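Long-range contacts in signal peptidase I (Enterococcus faecalis, PDB 4ME8), which probably cleaves hydrophobic N-terminal signal or leader sequences from secreted proteins, as a serine endopeptidase of the S26 family: residues P27-I33 and A45-L51; S71-L75 and G114-P118; Y88-F92 and S123-G127; P106-V112 and F126-Q131. All blocks are in the same frame, centred on the assembly; numbering follows the deposited sequence.

Contact 1. Residues P27-I33 and A45-L51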
loop_
_atom_site.group_PDB
_atom_site.type_symbol
_atom_site.label_atom_id
_atom_site.label_comp_id
_atom_site.label_asym_id
_atom_site.label_seq_id
_atom_site.Cartn_x
_atom_site.Cartn_y
_atom_site.Cartn_z
ATOM N N PRO A 27 -13.624 4.126 -2.123
ATOM C CA PRO A 27 -12.559 3.722 -1.194
ATOM C C PRO A 27 -11.772 4.906 -0.626
ATOM O O PRO A 27 -11.488 5.863 -1.342
ATOM C CB PRO A 27 -11.669 2.809 -2.051
ATOM C CG PRO A 27 -12.575 2.319 -3.134
ATOM C CD PRO A 27 -13.450 3.494 -3.445
ATOM N N GLN A 28 -11.472 4.843 0.665
ATOM C CA GLN A 28 -10.711 5.875 1.364
ATOM C C GLN A 28 -9.438 5.225 1.899
ATOM O O GLN A 28 -9.355 4.015 1.982
ATOM C CB GLN A 28 -11.511 6.431 2.536
ATOM C CG GLN A 28 -12.967 6.754 2.235
ATOM C CD GLN A 28 -13.753 7.088 3.494
ATOM O OE1 GLN A 28 -14.723 6.403 3.836
ATOM N NE2 GLN A 28 -13.329 8.135 4.202
ATOM N N ARG A 29 -8.454 6.024 2.280
ATOM C CA ARG A 29 -7.193 5.485 2.801
ATOM C C ARG A 29 -7.380 4.554 4.009
ATOM O O ARG A 29 -8.145 4.835 4.928
ATOM C CB ARG A 29 -6.254 6.626 3.176
ATOM C CG ARG A 29 -4.808 6.212 3.404
ATOM C CD ARG A 29 -4.011 7.347 4.037
ATOM N NE ARG A 29 -4.405 8.646 3.485
ATOM C CZ ARG A 29 -4.093 9.086 2.262
ATOM N NH1 ARG A 29 -3.348 8.349 1.439
ATOM N NH2 ARG A 29 -4.538 10.277 1.856
ATOM N N PHE A 30 -6.654 3.443 3.981
ATOM C CA PHE A 30 -6.693 2.412 5.019
ATOM C C PHE A 30 -7.907 1.477 4.908
ATOM O O PHE A 30 -8.042 0.541 5.696
ATOM C CB PHE A 30 -6.564 2.996 6.437
ATOM C CG PHE A 30 -5.311 3.819 6.653
ATOM C CD1 PHE A 30 -4.065 3.319 6.313
ATOM C CD2 PHE A 30 -5.380 5.079 7.234
ATOM C CE1 PHE A 30 -2.910 4.058 6.531
ATOM C CE2 PHE A 30 -4.227 5.823 7.462
ATOM C CZ PHE A 30 -2.988 5.308 7.116
ATOM N N ASP A 31 -8.769 1.711 3.922
ATOM C CA ASP A 31 -9.759 0.715 3.540
ATOM C C ASP A 31 -9.058 -0.515 2.963
ATOM O O ASP A 31 -7.996 -0.414 2.320
ATOM C CB ASP A 31 -10.742 1.265 2.492
ATOM C CG ASP A 31 -11.781 2.222 3.085
ATOM O OD1 ASP A 31 -11.837 2.383 4.326
ATOM O OD2 ASP A 31 -12.568 2.803 2.294
ATOM N N ILE A 32 -9.659 -1.673 3.215
ATOM C CA ILE A 32 -9.213 -2.921 2.612
ATOM C C ILE A 32 -10.029 -3.127 1.344
ATOM O O ILE A 32 -11.251 -2.991 1.358
ATOM C CB ILE A 32 -9.354 -4.107 3.590
ATOM C CG1 ILE A 32 -8.246 -4.010 4.633
ATOM C CG2 ILE A 32 -9.244 -5.445 2.866
ATOM C CD1 ILE A 32 -8.514 -4.816 5.874
ATOM N N ILE A 33 -9.336 -3.428 0.249
ATOM C CA ILE A 33 -9.986 -3.550 -1.046
ATOM C C ILE A 33 -9.619 -4.839 -1.763
ATOM O O ILE A 33 -8.470 -5.286 -1.711
ATOM C CB ILE A 33 -9.677 -2.337 -1.950
ATOM C CG1 ILE A 33 -8.172 -2.073 -2.053
ATOM C CG2 ILE A 33 -10.365 -1.090 -1.407
ATOM C CD1 ILE A 33 -7.835 -1.032 -3.096
ATOM N N ALA A 45 -6.720 -9.417 -1.496
ATOM C CA ALA A 45 -7.159 -8.327 -0.650
ATOM C C ALA A 45 -5.940 -7.581 -0.143
ATOM O O ALA A 45 -4.999 -8.202 0.352
ATOM C CB ALA A 45 -7.960 -8.876 0.514
ATOM N N LYS A 46 -5.941 -6.255 -0.294
ATOM C CA LYS A 46 -4.864 -5.409 0.225
ATOM C C LYS A 46 -5.426 -4.102 0.767
ATOM O O LYS A 46 -6.560 -3.746 0.474
ATOM C CB LYS A 46 -3.811 -5.105 -0.850
ATOM C CG LYS A 46 -3.050 -6.318 -1.390
ATOM C CD LYS A 46 -2.116 -6.955 -0.367
ATOM C CE LYS A 46 -1.725 -8.347 -0.834
ATOM N NZ LYS A 46 -0.711 -9.022 0.016
ATOM N N ARG A 47 -4.614 -3.411 1.564
ATOM C CA ARG A 47 -4.975 -2.132 2.148
ATOM C C ARG A 47 -4.622 -0.955 1.228
ATOM O O ARG A 47 -3.523 -0.876 0.672
ATOM C CB ARG A 47 -4.303 -1.954 3.513
ATOM C CG ARG A 47 -5.053 -0.989 4.413
ATOM C CD ARG A 47 -4.449 -0.894 5.804
ATOM N NE ARG A 47 -4.736 -2.078 6.617
ATOM C CZ ARG A 47 -5.826 -2.240 7.372
ATOM N NH1 ARG A 47 -6.766 -1.299 7.424
ATOM N NH2 ARG A 47 -5.983 -3.358 8.075
ATOM N N LEU A 48 -5.588 -0.057 1.066
ATOM C CA LEU A 48 -5.398 1.149 0.284
ATOM C C LEU A 48 -4.506 2.097 1.082
ATOM O O LEU A 48 -4.821 2.445 2.221
ATOM C CB LEU A 48 -6.755 1.798 -0.023
ATOM C CG LEU A 48 -6.728 3.079 -0.864
ATOM C CD1 LEU A 48 -5.804 2.912 -2.066
ATOM C CD2 LEU A 48 -8.135 3.428 -1.312
ATOM N N ILE A 49 -3.376 2.478 0.489
ATOM C CA ILE A 49 -2.369 3.303 1.165
ATOM C C ILE A 49 -2.192 4.639 0.434
ATOM O O ILE A 49 -2.231 5.710 1.055
ATOM C CB ILE A 49 -1.037 2.532 1.286
ATOM C CG1 ILE A 49 -1.204 1.344 2.252
ATOM C CG2 ILE A 49 0.094 3.437 1.740
ATOM C CD1 ILE A 49 -1.466 1.711 3.705
ATOM N N GLY A 50 -2.034 4.575 -0.881
ATOM C CA GLY A 50 -1.867 5.773 -1.691
ATOM C C GLY A 50 -2.959 5.956 -2.725
ATOM O O GLY A 50 -3.343 5.007 -3.409
ATOM N N LEU A 51 -3.417 7.200 -2.845
ATOM C CA LEU A 51 -4.512 7.605 -3.731
ATOM C C LEU A 51 -3.933 8.526 -4.810
ATOM O O LEU A 51 -2.845 9.063 -4.618
ATOM C CB LEU A 51 -5.557 8.372 -2.912
ATOM C CG LEU A 51 -6.310 7.588 -1.816
ATOM C CD1 LEU A 51 -6.633 8.468 -0.619
ATOM C CD2 LEU A 51 -7.601 7.014 -2.367
#
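Arg47 and Ile32 are cross-strand neighbours, and the flat end of the arginine lies against the isoleucine. Ile32 CG1 sits over the centre of one guanidinium face. At the edge of the same group, Arg47 NH1 makes a weak hydrogen bond to Phe30 O, while NH2 forms a salt bridge with Asp115. Arg29 bends at chi3 (-38°), and Arg29 NH1 bonds to Ile49 O at 2.9 Å, with the oxygen in the guanidinium plane. Leu51 CD1 packs over a face of this group, and Arg29 NH2 reaches Glu54. Arg29 CG lies over the centre of one Phe30 ring face, and Ile49 CD1 meets Phe30 CE1 obliquely at 3.9 Å. Leu48 faces segment 27-33; its CD2 packs on Pro27 CB (3.7 Å) and near Gln28 O. Phe30 N bonds to Leu48 O, and Leu48 N returns a nearly straight bond to Asp31 O. Ile33 and Lys46 exchange two backbone bonds. This antiparallel beta hairpin of the signal peptidase sheet carries Lys46, the predicted active-site lysine, whose NZ bonds to Ser120 OG.

Contact 2. Residues S71-L75 and G114-P118. With EDO (1,2-ethanediol), chain B.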
loop_
_atom_site.group_PDB
_atom_site.type_symbol
_atom_site.label_atom_id
_atom_site.label_comp_id
_atom_site.label_asym_id
_atom_site.label_seq_id
_atom_site.Cartn_x
_atom_site.Cartn_y
_atom_site.Cartn_z
ATOM N N SER A 71 0.028 7.388 11.339
ATOM C CA SER A 71 0.145 6.167 12.133
ATOM C C SER A 71 -0.578 4.981 11.480
ATOM O O SER A 71 -1.417 5.151 10.590
ATOM C CB SER A 71 -0.332 6.385 13.574
ATOM O OG SER A 71 -1.410 7.292 13.639
ATOM N N GLU A 72 -0.205 3.780 11.913
ATOM C CA GLU A 72 -0.813 2.535 11.454
ATOM C C GLU A 72 -0.975 1.602 12.658
ATOM O O GLU A 72 -0.175 0.696 12.873
ATOM C CB GLU A 72 0.060 1.881 10.375
ATOM C CG GLU A 72 0.135 2.676 9.071
ATOM C CD GLU A 72 1.140 2.118 8.078
ATOM O OE1 GLU A 72 2.343 2.431 8.213
ATOM O OE2 GLU A 72 0.731 1.390 7.139
ATOM N N ASP A 73 -2.019 1.841 13.447
ATOM C CA ASP A 73 -2.257 1.080 14.676
ATOM C C ASP A 73 -2.522 -0.402 14.417
ATOM O O ASP A 73 -2.345 -1.231 15.316
ATOM C CB ASP A 73 -3.405 1.706 15.485
ATOM C CG ASP A 73 -2.950 2.900 16.336
ATOM O OD1 ASP A 73 -1.727 3.159 16.422
ATOM O OD2 ASP A 73 -3.819 3.577 16.933
ATOM N N TYR A 74 -2.931 -0.727 13.195
ATOM C CA TYR A 74 -3.088 -2.120 12.760
ATOM C C TYR A 74 -1.767 -2.879 12.531
ATOM O O TYR A 74 -1.773 -4.107 12.419
ATOM C CB TYR A 74 -3.930 -2.184 11.476
ATOM C CG TYR A 74 -3.350 -1.409 10.306
ATOM C CD1 TYR A 74 -2.403 -1.985 9.454
ATOM C CD2 TYR A 74 -3.752 -0.098 10.049
ATOM C CE1 TYR A 74 -1.872 -1.270 8.388
ATOM C CE2 TYR A 74 -3.234 0.613 8.984
ATOM C CZ TYR A 74 -2.291 0.032 8.164
ATOM O OH TYR A 74 -1.790 0.762 7.114
ATOM N N LEU A 75 -0.651 -2.158 12.433
ATOM C CA LEU A 75 0.674 -2.781 12.304
ATOM C C LEU A 75 1.418 -2.958 13.648
ATOM O O LEU A 75 2.429 -3.670 13.720
ATOM C CB LEU A 75 1.555 -1.966 11.343
ATOM C CG LEU A 75 1.158 -1.836 9.866
ATOM C CD1 LEU A 75 2.307 -1.214 9.084
ATOM C CD2 LEU A 75 0.765 -3.174 9.244
ATOM N N GLY A 114 0.004 -4.892 1.888
ATOM C CA GLY A 114 -0.582 -5.892 2.777
ATOM C C GLY A 114 -0.046 -5.774 4.191
ATOM O O GLY A 114 1.136 -5.475 4.380
ATOM N N ASP A 115 -0.897 -6.045 5.182
ATOM C CA ASP A 115 -0.515 -5.893 6.592
ATOM C C ASP A 115 0.618 -6.841 7.005
ATOM O O ASP A 115 1.466 -6.451 7.813
ATOM C CB ASP A 115 -1.715 -6.084 7.518
ATOM C CG ASP A 115 -2.776 -4.984 7.368
ATOM O OD1 ASP A 115 -2.585 -3.989 6.617
ATOM O OD2 ASP A 115 -3.827 -5.122 8.029
ATOM N N ASN A 116 0.617 -8.074 6.484
ATOM C CA ASN A 116 1.739 -8.998 6.707
ATOM C C ASN A 116 2.884 -8.614 5.757
ATOM O O ASN A 116 3.233 -9.345 4.822
ATOM C CB ASN A 116 1.313 -10.467 6.545
ATOM C CG ASN A 116 2.238 -11.435 7.277
ATOM O OD1 ASN A 116 2.997 -11.043 8.162
ATOM N ND2 ASN A 116 2.170 -12.707 6.912
ATOM N N ARG A 117 3.469 -7.450 6.034
ATOM C CA ARG A 117 4.376 -6.740 5.111
ATOM C C ARG A 117 5.523 -7.552 4.492
ATOM O O ARG A 117 5.761 -7.449 3.280
ATOM C CB ARG A 117 4.931 -5.463 5.776
ATOM C CG ARG A 117 3.895 -4.384 6.066
ATOM C CD ARG A 117 3.510 -3.612 4.812
ATOM N NE ARG A 117 2.268 -2.854 4.984
ATOM C CZ ARG A 117 2.183 -1.595 5.405
ATOM N NH1 ARG A 117 3.274 -0.907 5.714
ATOM N NH2 ARG A 117 0.983 -1.022 5.536
ATOM N N PRO A 118 6.244 -8.349 5.306
ATOM C CA PRO A 118 7.327 -9.129 4.697
ATOM C C PRO A 118 6.884 -10.343 3.866
ATOM O O PRO A 118 7.733 -10.995 3.245
ATOM C CB PRO A 118 8.171 -9.577 5.898
ATOM C CG PRO A 118 7.306 -9.406 7.099
ATOM C CD PRO A 118 6.316 -8.331 6.780
HETATM C C1 EDO B . -5.898 -7.765 3.869
HETATM O O1 EDO B . -5.675 -9.080 4.404
HETATM C C2 EDO B . -4.921 -6.769 4.487
HETATM O O2 EDO B . -3.628 -6.908 3.894
#
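Glu72 OE2 receives two donors, the guanidinium of Arg117 from across the contact and the phenol of Tyr74 from its own segment. Arg117 NH2 approaches on the syn side of the carboxylate and makes a 2.9 Å salt bridge to Glu72 OE2. The carboxylate and guanidinium planes are 37° apart, and NH2 alone makes the bond. Tyr74 OH gives OE2 a weak hydrogen bond. Glu72 OE1 is taken by Tyr58.

Leu75 CD1 lies 3.3 Å above one face of the Arg117 guanidinium, offset toward its rim, and is 3.5 Å from Arg117 NH1. The arginine chain bends at chi2 (-77°), which lets NE make a weak bond back to Gly114 O. Arg117 NH1 also bonds to Tyr58 and Thr89. These partners on several sides probably fix the rotation of the guanidinium.

Tyr74 also meets Asp115, with Tyr74 CE1 3.3 Å from Asp115 OD1. The ring and carboxylate planes are 23° apart. Arg47, the charged partner of Asp115, makes a cation-pi contact with Tyr74. Asp115 N bonds to O2 of an ethanediol, probably from the crystallisation liquor.

The contact joins two loops at the surface. Residues 71-75 follow strand 68-70, and residues 114-118 run from strand 109-113 toward helix 123-126. Ile49 of strand 43-50 packs against Glu72, Tyr74 and Arg117.

Contact 3. Residues Y88-F92 and S123-G127. With EDO (1,2-ethanediol), chain C.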
loop_
_atom_site.group_PDB
_atom_site.type_symbol
_atom_site.label_atom_id
_atom_site.label_comp_id
_atom_site.label_asym_id
_atom_site.label_seq_id
_atom_site.Cartn_x
_atom_site.Cartn_y
_atom_site.Cartn_z
ATOM N N TYR A 88 9.957 -3.223 9.759
ATOM C CA TYR A 88 8.910 -4.100 9.237
ATOM C C TYR A 88 8.647 -3.843 7.747
ATOM O O TYR A 88 8.450 -4.778 6.963
ATOM C CB TYR A 88 7.630 -3.876 10.046
ATOM C CG TYR A 88 6.569 -4.927 9.864
ATOM C CD1 TYR A 88 6.816 -6.251 10.197
ATOM C CD2 TYR A 88 5.309 -4.595 9.386
ATOM C CE1 TYR A 88 5.843 -7.222 10.046
ATOM C CE2 TYR A 88 4.327 -5.555 9.236
ATOM C CZ TYR A 88 4.599 -6.869 9.565
ATOM O OH TYR A 88 3.631 -7.834 9.414
ATOM N N THR A 89 8.632 -2.565 7.377
ATOM C CA THR A 89 8.502 -2.134 5.989
ATOM C C THR A 89 9.792 -1.413 5.611
ATOM O O THR A 89 10.229 -0.512 6.328
ATOM C CB THR A 89 7.313 -1.160 5.801
ATOM O OG1 THR A 89 6.112 -1.741 6.327
ATOM C CG2 THR A 89 7.109 -0.825 4.332
ATOM N N GLN A 90 10.393 -1.804 4.489
ATOM C CA GLN A 90 11.667 -1.223 4.057
ATOM C C GLN A 90 11.471 0.231 3.627
ATOM O O GLN A 90 10.371 0.626 3.205
ATOM C CB GLN A 90 12.330 -2.061 2.934
ATOM C CG GLN A 90 11.853 -1.816 1.493
ATOM C CD GLN A 90 10.630 -2.641 1.106
ATOM O OE1 GLN A 90 9.651 -2.712 1.855
ATOM N NE2 GLN A 90 10.678 -3.265 -0.074
ATOM N N ASP A 91 12.530 1.026 3.757
ATOM C CA ASP A 91 12.528 2.387 3.233
ATOM C C ASP A 91 12.253 2.374 1.716
ATOM O O ASP A 91 12.845 1.594 0.967
ATOM C CB ASP A 91 13.868 3.091 3.509
ATOM C CG ASP A 91 14.137 3.319 5.003
ATOM O OD1 ASP A 91 13.204 3.237 5.827
ATOM O OD2 ASP A 91 15.303 3.591 5.352
ATOM N N PHE A 92 11.337 3.224 1.275
ATOM C CA PHE A 92 11.113 3.428 -0.149
ATOM C C PHE A 92 10.340 4.712 -0.394
ATOM O O PHE A 92 9.719 5.253 0.514
ATOM C CB PHE A 92 10.368 2.239 -0.785
ATOM C CG PHE A 92 8.935 2.076 -0.317
ATOM C CD1 PHE A 92 8.636 1.299 0.792
ATOM C CD2 PHE A 92 7.884 2.671 -1.011
ATOM C CE1 PHE A 92 7.324 1.138 1.216
ATOM C CE2 PHE A 92 6.572 2.522 -0.586
ATOM C CZ PHE A 92 6.292 1.751 0.527
ATOM N N SER A 123 1.930 -3.375 -3.876
ATOM C CA SER A 123 2.373 -2.369 -4.852
ATOM C C SER A 123 3.882 -2.152 -4.851
ATOM O O SER A 123 4.437 -1.692 -5.853
ATOM C CB SER A 123 1.643 -1.038 -4.658
ATOM O OG SER A 123 0.300 -1.118 -5.113
ATOM N N ARG A 124 4.549 -2.486 -3.745
ATOM C CA ARG A 124 6.014 -2.489 -3.727
ATOM C C ARG A 124 6.625 -3.384 -4.795
ATOM O O ARG A 124 7.761 -3.157 -5.191
ATOM C CB ARG A 124 6.551 -2.938 -2.369
ATOM C CG ARG A 124 6.417 -1.899 -1.276
ATOM C CD ARG A 124 6.760 -2.486 0.080
ATOM N NE ARG A 124 5.854 -3.574 0.448
ATOM C CZ ARG A 124 6.032 -4.379 1.495
ATOM N NH1 ARG A 124 7.086 -4.227 2.296
ATOM N NH2 ARG A 124 5.153 -5.346 1.742
ATOM N N TYR A 125 5.887 -4.411 -5.229
ATOM C CA TYR A 125 6.437 -5.446 -6.112
ATOM C C TYR A 125 5.643 -5.687 -7.403
ATOM O O TYR A 125 6.250 -6.023 -8.423
ATOM C CB TYR A 125 6.602 -6.754 -5.329
ATOM C CG TYR A 125 7.359 -6.567 -4.029
ATOM C CD1 TYR A 125 8.687 -6.152 -4.031
ATOM C CD2 TYR A 125 6.743 -6.782 -2.799
ATOM C CE1 TYR A 125 9.385 -5.969 -2.847
ATOM C CE2 TYR A 125 7.432 -6.603 -1.609
ATOM C CZ TYR A 125 8.750 -6.196 -1.640
ATOM O OH TYR A 125 9.430 -6.019 -0.465
ATOM N N PHE A 126 4.312 -5.550 -7.370
ATOM C CA PHE A 126 3.509 -5.605 -8.612
ATOM C C PHE A 126 3.030 -4.242 -9.156
ATOM O O PHE A 126 2.305 -4.190 -10.156
ATOM C CB PHE A 126 2.359 -6.640 -8.538
ATOM C CG PHE A 126 1.286 -6.369 -7.499
ATOM C CD1 PHE A 126 0.794 -5.091 -7.254
ATOM C CD2 PHE A 126 0.706 -7.432 -6.825
ATOM C CE1 PHE A 126 -0.203 -4.875 -6.324
ATOM C CE2 PHE A 126 -0.303 -7.228 -5.895
ATOM C CZ PHE A 126 -0.763 -5.946 -5.645
ATOM N N GLY A 127 3.437 -3.148 -8.517
ATOM C CA GLY A 127 3.150 -1.815 -9.041
ATOM C C GLY A 127 1.744 -1.358 -8.713
ATOM O O GLY A 127 1.081 -1.947 -7.870
HETATM C C1 EDO C . 11.916 -2.830 -5.126
HETATM O O1 EDO C . 12.024 -3.317 -3.774
HETATM C C2 EDO C . 11.091 -3.788 -5.989
HETATM O O2 EDO C . 10.086 -3.081 -6.742
#
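Arg124 meets the loop of residues 88-92 with both its chain and its charged end. Ser123, just before it in the short, weakly bonded helix, bonds through OG to Gly127 O beyond the helix. The aliphatic part of Arg124 lies over the Phe92 ring. Arg124 CG stands 4.2 Å from the Phe92 ring centroid in a CH-pi contact, and Arg124 CD is 3.8 Å from Phe92 CE1. A bend at chi3 (-62°) turns the guanidinium toward Gln90. Arg124 NH1 gives a 3.0 Å hydrogen bond to Gln90 OE1, which it meets in the carbonyl plane on a lone pair. Thr89 CG2 packs near the same nitrogen. NH2 is held elsewhere, by Asp122 and the carbonyl of Arg117. Arg124 O accepts a bond from an ethanediol O2.

Tyr125 comes next and takes the other end of the same amide. Gln90 NE2 donates to Tyr125 OH at 3.0 Å, with the hydroxyl tilted 30° from the amide plane.

Arg124 NH1 can only donate, so the amide oxygen belongs on its side; NE2 facing the Tyr125 hydroxyl is consistent with this. The largely buried Arg124 charge is met by the Gln90 oxygen, Asp122 and a backbone carbonyl, which together probably compensate it.

Contact 4. Residues P106-V112 and F126-Q131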
loop_
_atom_site.group_PDB
_atom_site.type_symbol
_atom_site.label_atom_id
_atom_site.label_comp_id
_atom_site.label_asym_id
_atom_site.label_seq_id
_atom_site.Cartn_x
_atom_site.Cartn_y
_atom_site.Cartn_z
ATOM N N PRO A 106 -0.519 7.583 -10.143
ATOM C CA PRO A 106 -1.177 8.116 -11.338
ATOM C C PRO A 106 -2.689 8.269 -11.190
ATOM O O PRO A 106 -3.303 7.649 -10.319
ATOM C CB PRO A 106 -0.851 7.078 -12.434
ATOM C CG PRO A 106 0.247 6.233 -11.886
ATOM C CD PRO A 106 0.073 6.260 -10.392
ATOM N N GLU A 107 -3.271 9.108 -12.037
ATOM C CA GLU A 107 -4.710 9.291 -12.073
ATOM C C GLU A 107 -5.380 7.940 -12.379
ATOM O O GLU A 107 -4.933 7.196 -13.256
ATOM C CB GLU A 107 -5.090 10.348 -13.118
ATOM C CG GLU A 107 -4.530 11.730 -12.825
ATOM N N GLY A 108 -6.423 7.616 -11.615
ATOM C CA GLY A 108 -7.178 6.371 -11.791
ATOM C C GLY A 108 -6.473 5.130 -11.279
ATOM O O GLY A 108 -6.729 4.028 -11.755
HETATM N N MSE A 109 -5.589 5.303 -10.302
HETATM C CA MSE A 109 -4.830 4.186 -9.750
HETATM C C MSE A 109 -4.603 4.314 -8.274
HETATM O O MSE A 109 -4.682 5.407 -7.723
HETATM C CB MSE A 109 -3.497 4.117 -10.478
HETATM C CG MSE A 109 -3.781 3.736 -11.929
HETATM SE SE MSE A 109 -2.247 2.802 -12.669
HETATM C CE MSE A 109 -2.626 0.967 -12.101
ATOM N N TYR A 110 -4.312 3.174 -7.644
ATOM C CA TYR A 110 -4.048 3.068 -6.214
ATOM C C TYR A 110 -2.689 2.419 -5.944
ATOM O O TYR A 110 -2.206 1.600 -6.730
ATOM C CB TYR A 110 -5.111 2.179 -5.546
ATOM C CG TYR A 110 -6.541 2.711 -5.489
ATOM C CD1 TYR A 110 -6.810 4.051 -5.224
ATOM C CD2 TYR A 110 -7.625 1.848 -5.630
ATOM C CE1 TYR A 110 -8.114 4.517 -5.130
ATOM C CE2 TYR A 110 -8.929 2.303 -5.534
ATOM C CZ TYR A 110 -9.171 3.640 -5.290
ATOM O OH TYR A 110 -10.464 4.104 -5.195
ATOM N N PHE A 111 -2.098 2.789 -4.809
ATOM C CA PHE A 111 -0.946 2.114 -4.234
ATOM C C PHE A 111 -1.460 1.364 -3.021
ATOM O O PHE A 111 -2.100 1.958 -2.145
ATOM C CB PHE A 111 0.115 3.130 -3.800
ATOM C CG PHE A 111 1.399 2.501 -3.347
ATOM C CD1 PHE A 111 2.367 2.142 -4.266
ATOM C CD2 PHE A 111 1.628 2.251 -2.002
ATOM C CE1 PHE A 111 3.552 1.548 -3.851
ATOM C CE2 PHE A 111 2.798 1.650 -1.581
ATOM C CZ PHE A 111 3.766 1.299 -2.502
ATOM N N VAL A 112 -1.221 0.057 -2.982
ATOM C CA VAL A 112 -1.740 -0.785 -1.893
ATOM C C VAL A 112 -0.614 -1.566 -1.211
ATOM O O VAL A 112 0.420 -1.809 -1.811
ATOM C CB VAL A 112 -2.836 -1.750 -2.387
ATOM C CG1 VAL A 112 -3.965 -0.981 -3.079
ATOM C CG2 VAL A 112 -2.264 -2.829 -3.306
ATOM N N PHE A 126 4.312 -5.550 -7.370
ATOM C CA PHE A 126 3.509 -5.605 -8.612
ATOM C C PHE A 126 3.030 -4.242 -9.156
ATOM O O PHE A 126 2.305 -4.190 -10.156
ATOM C CB PHE A 126 2.359 -6.640 -8.538
ATOM C CG PHE A 126 1.286 -6.369 -7.499
ATOM C CD1 PHE A 126 0.794 -5.091 -7.254
ATOM C CD2 PHE A 126 0.706 -7.432 -6.825
ATOM C CE1 PHE A 126 -0.203 -4.875 -6.324
ATOM C CE2 PHE A 126 -0.303 -7.228 -5.895
ATOM C CZ PHE A 126 -0.763 -5.946 -5.645
ATOM N N GLY A 127 3.437 -3.148 -8.517
ATOM C CA GLY A 127 3.150 -1.815 -9.041
ATOM C C GLY A 127 1.744 -1.358 -8.713
ATOM O O GLY A 127 1.081 -1.947 -7.870
ATOM N N PHE A 128 1.282 -0.314 -9.393
ATOM C CA PHE A 128 -0.006 0.303 -9.074
ATOM C C PHE A 128 -1.193 -0.569 -9.491
ATOM O O PHE A 128 -1.096 -1.359 -10.432
ATOM C CB PHE A 128 -0.130 1.689 -9.726
ATOM C CG PHE A 128 0.927 2.671 -9.287
ATOM C CD1 PHE A 128 0.932 3.185 -7.990
ATOM C CD2 PHE A 128 1.923 3.093 -10.177
ATOM C CE1 PHE A 128 1.904 4.093 -7.590
ATOM C CE2 PHE A 128 2.898 3.996 -9.775
ATOM C CZ PHE A 128 2.886 4.495 -8.479
ATOM N N VAL A 129 -2.314 -0.401 -8.783
ATOM C CA VAL A 129 -3.546 -1.135 -9.069
ATOM C C VAL A 129 -4.560 -0.222 -9.763
ATOM O O VAL A 129 -4.798 0.893 -9.309
ATOM C CB VAL A 129 -4.168 -1.682 -7.759
ATOM C CG1 VAL A 129 -5.509 -2.365 -8.030
ATOM C CG2 VAL A 129 -3.185 -2.621 -7.068
ATOM N N LYS A 130 -5.162 -0.684 -10.855
ATOM C CA LYS A 130 -6.197 0.113 -11.527
ATOM C C LYS A 130 -7.442 0.192 -10.649
ATOM O O LYS A 130 -7.968 -0.838 -10.233
ATOM C CB LYS A 130 -6.539 -0.445 -12.924
ATOM C CG LYS A 130 -5.454 -0.161 -13.956
ATOM C CD LYS A 130 -5.895 -0.287 -15.409
ATOM C CE LYS A 130 -5.022 0.614 -16.286
ATOM N NZ LYS A 130 -5.016 0.256 -17.732
ATOM N N GLN A 131 -7.879 1.418 -10.350
ATOM C CA GLN A 131 -9.131 1.662 -9.617
ATOM C C GLN A 131 -10.299 0.865 -10.196
ATOM O O GLN A 131 -11.023 0.199 -9.458
ATOM C CB GLN A 131 -9.504 3.148 -9.650
ATOM C CG GLN A 131 -8.614 4.060 -8.824
ATOM C CD GLN A 131 -9.183 5.466 -8.649
ATOM O OE1 GLN A 131 -10.299 5.764 -9.050
ATOM N NE2 GLN A 131 -8.402 6.335 -8.035
#
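The Phe128 ring has Pro106 on one face, with Pro106 CD 3.6 Å from the ring centroid and close to the ring normal. It belongs to an antiparallel strand pair, in which strand 129-130, at one edge of the five-stranded sheet, lies beside strand 109-113. Tyr110 O lies at the edge of the Phe128 ring, in its plane. Phe128 CE1 touches Phe111 CD1 at 3.9 Å, near the plane of the Phe111 ring. The Tyr110 ring has Gln131 CG over the centre of one face, at 3.6 Å from the centroid. The Gln131 amide is turned 24° from the Tyr110 ring plane, and its NE2 comes near CE1.

Two backbone hydrogen bonds join the strands, Tyr110 N to Val129 O and Val129 N to Tyr110 O, both 2.9 Å. Met109 and Lys130 form the next, non-hydrogen-bonded pair. Beyond them Gln131 N bonds to Gly108 O, which it meets from above the carbonyl plane. Gly108 is in the type II turn that runs from Pro106 to Met109 and leads into the strand.

Val112 CG2 rests against Val129 CG2 and the edge of the Phe126 ring. Tyr110 and Val112 also pack on Ile33, and Val112 touches Lys46, the predicted active-site lysine.

Met109 is modelled as selenomethionine. Its chain bends at chi3 (86°) to lay the methyl over the backbone of residues 128-130, with Met109 CE 3.2 Å from Phe128 O and 3.5 Å from Phe128 CB.

Overall arrangement
Contacts 1 and 4 both lie in the five-stranded antiparallel sheet and pair four of its strands. Their centres are about 10 Å apart, and strands 43-50 and 109-113 join them through backbone bonds between Phe111 and the bulge at Ile49 and Gly50. The centres of contacts 1 and 2 are about 12 Å apart, and Tyr74 packs on Phe30 and Ile49 between them. Contacts 2 and 3 bond through Arg117, and their segments alternate along the chain. Contact 3 shares Phe126 and Gly127 with contact 4. Contact 1 closes first in the sequence, before the other three open. Together they tie the sheet that carries the predicted active-site Lys46 to the long connection between strands 68-70 and 92-93 of the smaller sheet, and to the loop and short helix after strand 109-113.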